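Local atomic coordinates of dephospho-CoA kinase (Aquifex aeolicus, PDB entry 2IF2), a protein that probably catalyses the last step of coenzyme A biosynthesis, the ATP-dependent phosphorylation of the 3'-hydroxyl of dephospho-CoA to give coenzyme A. Residues Leu127-Ala132 / Lys166-Val171; Tyr27-Asp32 / Thr106-Glu111. All blocks are in the same frame, centred on the assembly; numbering follows the deposited sequence.

Contact 1 (Leu127-Ala132 / Lys166-Val171)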
loop_
_atom_site.group_PDB
_atom_site.type_symbol
_atom_site.label_atom_id
_atom_site.label_comp_id
_atom_site.label_asym_id
_atom_site.label_seq_id
_atom_site.Cartn_x
_atom_site.Cartn_y
_atom_site.Cartn_z
ATOM N N LEU A 127 11.473 -6.632 -4.682
ATOM C CA LEU A 127 10.318 -6.558 -3.783
ATOM C C LEU A 127 10.718 -6.912 -2.358
ATOM O O LEU A 127 11.542 -7.796 -2.121
ATOM C CB LEU A 127 9.199 -7.499 -4.246
ATOM C CG LEU A 127 7.934 -7.610 -3.390
ATOM C CD1 LEU A 127 7.183 -6.294 -3.335
ATOM C CD2 LEU A 127 7.049 -8.680 -3.983
ATOM N N ILE A 128 10.124 -6.203 -1.411
ATOM C CA ILE A 128 10.412 -6.414 -0.013
ATOM C C ILE A 128 9.115 -6.721 0.686
ATOM O O ILE A 128 8.135 -5.997 0.528
ATOM C CB ILE A 128 11.023 -5.160 0.604
ATOM C CG1 ILE A 128 12.185 -4.690 -0.266
ATOM C CG2 ILE A 128 11.472 -5.443 2.032
ATOM C CD1 ILE A 128 12.890 -3.458 0.242
ATOM N N VAL A 129 9.107 -7.801 1.453
ATOM C CA VAL A 129 7.911 -8.193 2.171
ATOM C C VAL A 129 8.213 -8.387 3.648
ATOM O O VAL A 129 9.258 -8.924 4.015
ATOM C CB VAL A 129 7.328 -9.487 1.587
ATOM C CG1 VAL A 129 8.384 -10.573 1.597
ATOM C CG2 VAL A 129 6.099 -9.907 2.379
ATOM N N VAL A 130 7.287 -7.931 4.485
ATOM C CA VAL A 130 7.421 -8.020 5.932
ATOM C C VAL A 130 6.535 -9.139 6.483
ATOM O O VAL A 130 5.312 -9.061 6.423
ATOM C CB VAL A 130 7.058 -6.653 6.586
ATOM C CG1 VAL A 130 5.728 -6.163 6.055
ATOM C CG2 VAL A 130 7.020 -6.774 8.094
ATOM N N TYR A 131 7.167 -10.185 7.006
ATOM C CA TYR A 131 6.444 -11.326 7.555
ATOM C C TYR A 131 5.994 -11.089 8.984
ATOM O O TYR A 131 6.650 -10.384 9.746
ATOM C CB TYR A 131 7.318 -12.583 7.518
ATOM C CG TYR A 131 6.745 -13.763 8.285
ATOM C CD1 TYR A 131 5.647 -14.481 7.797
ATOM C CD2 TYR A 131 7.298 -14.155 9.507
ATOM C CE1 TYR A 131 5.115 -15.568 8.512
ATOM C CE2 TYR A 131 6.774 -15.233 10.229
ATOM C CZ TYR A 131 5.687 -15.935 9.729
ATOM O OH TYR A 131 5.184 -17.003 10.446
ATOM N N ALA A 132 4.872 -11.704 9.338
ATOM C CA ALA A 132 4.305 -11.589 10.677
ATOM C C ALA A 132 3.074 -12.486 10.791
ATOM O O ALA A 132 2.105 -12.323 10.044
ATOM C CB ALA A 132 3.928 -10.141 10.959
ATOM N N LYS A 166 7.117 -15.817 -0.286
ATOM C CA LYS A 166 7.758 -16.472 -1.419
ATOM C C LYS A 166 7.665 -15.622 -2.691
ATOM O O LYS A 166 7.774 -16.148 -3.797
ATOM C CB LYS A 166 7.103 -17.843 -1.666
ATOM C CG LYS A 166 7.387 -18.913 -0.595
ATOM C CD LYS A 166 6.470 -20.161 -0.710
ATOM C CE LYS A 166 6.547 -20.874 -2.073
ATOM N NZ LYS A 166 7.871 -21.481 -2.395
ATOM N N TYR A 167 7.466 -14.314 -2.532
ATOM C CA TYR A 167 7.350 -13.416 -3.680
ATOM C C TYR A 167 8.417 -12.334 -3.721
ATOM O O TYR A 167 8.642 -11.707 -4.759
ATOM C CB TYR A 167 5.974 -12.747 -3.697
ATOM C CG TYR A 167 4.959 -13.427 -4.589
ATOM C CD1 TYR A 167 4.194 -14.502 -4.130
ATOM C CD2 TYR A 167 4.766 -12.990 -5.898
ATOM C CE1 TYR A 167 3.256 -15.122 -4.963
ATOM C CE2 TYR A 167 3.839 -13.597 -6.733
ATOM C CZ TYR A 167 3.088 -14.658 -6.266
ATOM O OH TYR A 167 2.176 -15.240 -7.117
ATOM N N ALA A 168 9.075 -12.116 -2.592
ATOM C CA ALA A 168 10.097 -11.087 -2.523
ATOM C C ALA A 168 11.482 -11.639 -2.285
ATOM O O ALA A 168 11.647 -12.727 -1.734
ATOM C CB ALA A 168 9.752 -10.086 -1.431
ATOM N N ASP A 169 12.475 -10.863 -2.706
ATOM C CA ASP A 169 13.870 -11.230 -2.540
ATOM C C ASP A 169 14.409 -10.716 -1.205
ATOM O O ASP A 169 15.591 -10.855 -0.905
ATOM C CB ASP A 169 14.712 -10.698 -3.716
ATOM C CG ASP A 169 14.287 -9.306 -4.180
ATOM O OD1 ASP A 169 13.223 -9.166 -4.820
ATOM O OD2 ASP A 169 15.029 -8.348 -3.905
ATOM N N TYR A 170 13.530 -10.126 -0.402
ATOM C CA TYR A 170 13.917 -9.629 0.912
ATOM C C TYR A 170 12.754 -9.760 1.885
ATOM O O TYR A 170 11.652 -9.272 1.624
ATOM C CB TYR A 170 14.342 -8.174 0.827
ATOM C CG TYR A 170 15.572 -7.939 -0.005
ATOM C CD1 TYR A 170 15.535 -7.079 -1.091
ATOM C CD2 TYR A 170 16.785 -8.533 0.320
ATOM C CE1 TYR A 170 16.666 -6.803 -1.834
ATOM C CE2 TYR A 170 17.931 -8.264 -0.425
ATOM C CZ TYR A 170 17.858 -7.392 -1.501
ATOM O OH TYR A 170 18.961 -7.088 -2.256
ATOM N N VAL A 171 12.999 -10.418 3.009
ATOM C CA VAL A 171 11.949 -10.596 3.993
ATOM C C VAL A 171 12.394 -10.181 5.382
ATOM O O VAL A 171 13.124 -10.906 6.055
ATOM C CB VAL A 171 11.485 -12.052 4.048
ATOM C CG1 VAL A 171 10.300 -12.181 4.996
ATOM C CG2 VAL A 171 11.121 -12.530 2.650
#
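Leu127 opens the pairing with both of its backbone polar atoms. Its N-H runs almost straight (174°) to Asp169 OD1, 3.1 Å from Leu127 N, and meets the carboxylate from above its plane; the carboxylate turns back to this amide because Asp169 CG sits in the crowded position between its own N and C (chi1 39°). Leu127 O takes only a weak bond from Asp169 N, while the Leu127 side chain, CG anti to N, lies against Ala168 CB (CG to CB 3.6 Å) and reaches the Tyr167 carbonyl with CD2. Ile128 crosses Tyr170 obliquely, CG2 to CB 4.1 Å. Val129 makes the one straight main-chain bond between the segments: Val129 N to Tyr170 O is 2.9 Å, the donor lying nearly along the C=O axis (169°). On the face it shares with Val171, Val129 CG1 touches both Ala168 CB and Val171 CG2, the latter at 3.5 Å. Tyr131 adds its CB against Val171 CG1. Strand 126-130 is thus joined in parallel to the short, weakly bonded strand 170-171, outermost in this chain's P-loop kinase sheet. Two straight bonds, one to a carboxylate that satisfies Leu127 N, and a weak third amid aliphatic packing imply a loosely bonded edge.

Contact 2 (Tyr27-Asp32 / Thr106-Glu111)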
loop_
_atom_site.group_PDB
_atom_site.type_symbol
_atom_site.label_atom_id
_atom_site.label_comp_id
_atom_site.label_asym_id
_atom_site.label_seq_id
_atom_site.Cartn_x
_atom_site.Cartn_y
_atom_site.Cartn_z
ATOM N N TYR A 27 13.452 7.073 0.252
ATOM C CA TYR A 27 12.244 7.859 0.011
ATOM C C TYR A 27 11.089 6.883 -0.146
ATOM O O TYR A 27 10.837 6.387 -1.242
ATOM C CB TYR A 27 12.366 8.687 -1.269
ATOM C CG TYR A 27 11.199 9.633 -1.486
ATOM C CD1 TYR A 27 9.945 9.165 -1.886
ATOM C CD2 TYR A 27 11.337 10.999 -1.246
ATOM C CE1 TYR A 27 8.850 10.042 -2.037
ATOM C CE2 TYR A 27 10.251 11.883 -1.393
ATOM C CZ TYR A 27 9.014 11.399 -1.786
ATOM O OH TYR A 27 7.959 12.274 -1.916
ATOM N N VAL A 28 10.389 6.615 0.952
ATOM C CA VAL A 28 9.267 5.694 0.935
ATOM C C VAL A 28 7.958 6.440 0.766
ATOM O O VAL A 28 7.667 7.349 1.544
ATOM C CB VAL A 28 9.175 4.900 2.237
ATOM C CG1 VAL A 28 8.207 3.744 2.064
ATOM C CG2 VAL A 28 10.548 4.411 2.650
ATOM N N LEU A 29 7.186 6.045 -0.252
ATOM C CA LEU A 29 5.874 6.633 -0.571
ATOM C C LEU A 29 4.748 5.622 -0.372
ATOM O O LEU A 29 4.630 4.639 -1.121
ATOM C CB LEU A 29 5.824 7.139 -2.027
ATOM C CG LEU A 29 4.462 7.442 -2.688
ATOM C CD1 LEU A 29 3.721 8.521 -1.926
ATOM C CD2 LEU A 29 4.687 7.880 -4.120
ATOM N N ASP A 30 3.925 5.888 0.641
ATOM C CA ASP A 30 2.773 5.056 0.989
ATOM C C ASP A 30 1.723 5.216 -0.110
ATOM O O ASP A 30 1.013 6.222 -0.170
ATOM C CB ASP A 30 2.189 5.522 2.322
ATOM C CG ASP A 30 1.091 4.620 2.829
ATOM O OD1 ASP A 30 0.325 4.056 2.016
ATOM O OD2 ASP A 30 0.984 4.486 4.063
ATOM N N ALA A 31 1.637 4.220 -0.982
ATOM C CA ALA A 31 0.687 4.240 -2.083
ATOM C C ALA A 31 -0.758 4.275 -1.591
ATOM O O ALA A 31 -1.550 5.108 -2.021
ATOM C CB ALA A 31 0.911 3.025 -2.964
ATOM N N ASP A 32 -1.088 3.364 -0.683
ATOM C CA ASP A 32 -2.431 3.276 -0.134
ATOM C C ASP A 32 -2.866 4.601 0.489
ATOM O O ASP A 32 -3.957 5.108 0.198
ATOM C CB ASP A 32 -2.500 2.161 0.912
ATOM C CG ASP A 32 -2.029 0.817 0.367
ATOM O OD1 ASP A 32 -2.495 0.409 -0.718
ATOM O OD2 ASP A 32 -1.199 0.162 1.029
ATOM N N THR A 106 18.957 7.895 -5.431
ATOM C CA THR A 106 18.098 7.929 -4.247
ATOM C C THR A 106 17.366 6.596 -4.152
ATOM O O THR A 106 17.072 5.961 -5.165
ATOM C CB THR A 106 17.058 9.074 -4.335
ATOM O OG1 THR A 106 16.389 9.217 -3.079
ATOM C CG2 THR A 106 16.023 8.778 -5.400
ATOM N N LEU A 107 17.078 6.172 -2.931
ATOM C CA LEU A 107 16.400 4.908 -2.723
ATOM C C LEU A 107 14.904 5.163 -2.628
ATOM O O LEU A 107 14.393 5.572 -1.587
ATOM C CB LEU A 107 16.939 4.246 -1.453
ATOM C CG LEU A 107 16.917 2.720 -1.351
ATOM C CD1 LEU A 107 15.643 2.287 -0.692
ATOM C CD2 LEU A 107 17.083 2.091 -2.730
ATOM N N PHE A 108 14.214 4.937 -3.741
ATOM C CA PHE A 108 12.777 5.141 -3.820
ATOM C C PHE A 108 11.999 3.845 -3.592
ATOM O O PHE A 108 12.084 2.904 -4.382
ATOM C CB PHE A 108 12.425 5.743 -5.181
ATOM C CG PHE A 108 10.957 5.940 -5.392
ATOM C CD1 PHE A 108 10.190 4.952 -5.988
ATOM C CD2 PHE A 108 10.329 7.096 -4.956
ATOM C CE1 PHE A 108 8.821 5.112 -6.141
ATOM C CE2 PHE A 108 8.959 7.264 -5.105
ATOM C CZ PHE A 108 8.206 6.270 -5.697
ATOM N N ILE A 109 11.247 3.804 -2.497
ATOM C CA ILE A 109 10.441 2.640 -2.157
ATOM C C ILE A 109 8.967 3.020 -2.208
ATOM O O ILE A 109 8.609 4.182 -2.000
ATOM C CB ILE A 109 10.766 2.121 -0.743
ATOM C CG1 ILE A 109 12.247 1.743 -0.659
ATOM C CG2 ILE A 109 9.868 0.933 -0.408
ATOM C CD1 ILE A 109 12.711 1.297 0.725
ATOM N N LEU A 110 8.116 2.038 -2.488
ATOM C CA LEU A 110 6.677 2.266 -2.563
ATOM C C LEU A 110 5.932 1.165 -1.810
ATOM O O LEU A 110 6.007 -0.002 -2.176
ATOM C CB LEU A 110 6.238 2.306 -4.033
ATOM C CG LEU A 110 4.747 2.479 -4.318
ATOM C CD1 LEU A 110 4.541 3.461 -5.450
ATOM C CD2 LEU A 110 4.142 1.136 -4.649
ATOM N N GLU A 111 5.226 1.535 -0.748
ATOM C CA GLU A 111 4.486 0.552 0.027
ATOM C C GLU A 111 2.994 0.649 -0.250
ATOM O O GLU A 111 2.392 1.708 -0.077
ATOM C CB GLU A 111 4.729 0.748 1.517
ATOM C CG GLU A 111 4.320 2.112 2.002
ATOM C CD GLU A 111 4.021 2.134 3.480
ATOM O OE1 GLU A 111 3.953 3.254 4.041
ATOM O OE2 GLU A 111 3.842 1.042 4.078
#
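Five backbone hydrogen bonds form the first shell between two parallel strands. Tyr27 N to Leu107 O is 2.6 Å, nearly along the C=O axis; Ile109 N then gives to Tyr27 O, Leu29 N to Ile109 O and Glu111 N to Leu29 O. Ala31 N closes the series on Glu111 O at 2.8 Å, carrying the pairing into the first residue of helix 31-36. In all but the first, the donor stands above the carbonyl plane. The short strand segments 27-30 and 108-111 run 22° from parallel.

On one face Tyr27 and Phe108, both with CG anti to N, point the same way. Their rings are 17° from parallel but slid apart, with centroids 5.9 Å from each other; Tyr27 CD1 meets Phe108 CD2 at 3.7 Å. Leu29 CD2 touches the edge of the Phe108 ring at CZ. Just past the strand, Ala31 CB meets Leu110 CG.

The other face pairs Val28 CG1 with Ile109 CG2, then turns acidic. Glu111 CG occupies the crowded position and the chain beyond is extended, bringing OE1 to 3.2 Å from Asp30 OD2, with the carboxylate planes 50° apart. Two carboxylates side by side would be expected to repel unless one took up a proton or a cation such as Lys14 offset the charge. Asp30 is the N-cap of helix 31-36, its OD1 accepting from Lys33 N.

Glu111 touches Lys14 of the Walker A P-loop, predicted to bind ATP, and lies about 5 Å (nearest side-chain atom) from a bound sulfate, probably from the crystallisation liquor. Helix 95-101 packs on the Tyr27, Leu29, Phe108 and Leu110 face, helix 14-23 on the Val28, Ile109 and Glu111 face, and strand 3-8 flanks 108-111 on its other side.

From the N terminus, strand 3-8 leads through the P-loop and helix 14-23 to strand 27-30, where contact 2 begins. It closes after 73 residues, mostly helical, at segment 106-111, which leads into strand 108-111. Strand 126-130 follows next and opens contact 1, which closes after 33 residues, 22 of them helical, at segment 166-171, ending in strand 170-171. The two loops are in series, neither enclosing nor crossing the other. Both join parallel neighbours of one five-stranded sheet ordered 27-30, 108-111, 3-8, 126-130, 170-171, and each pairs an outermost strand of this chain with its neighbour. Strand 3-8 lies between them, hydrogen-bonded to 108-111 and 126-130; the contact centres are about 15 Å apart.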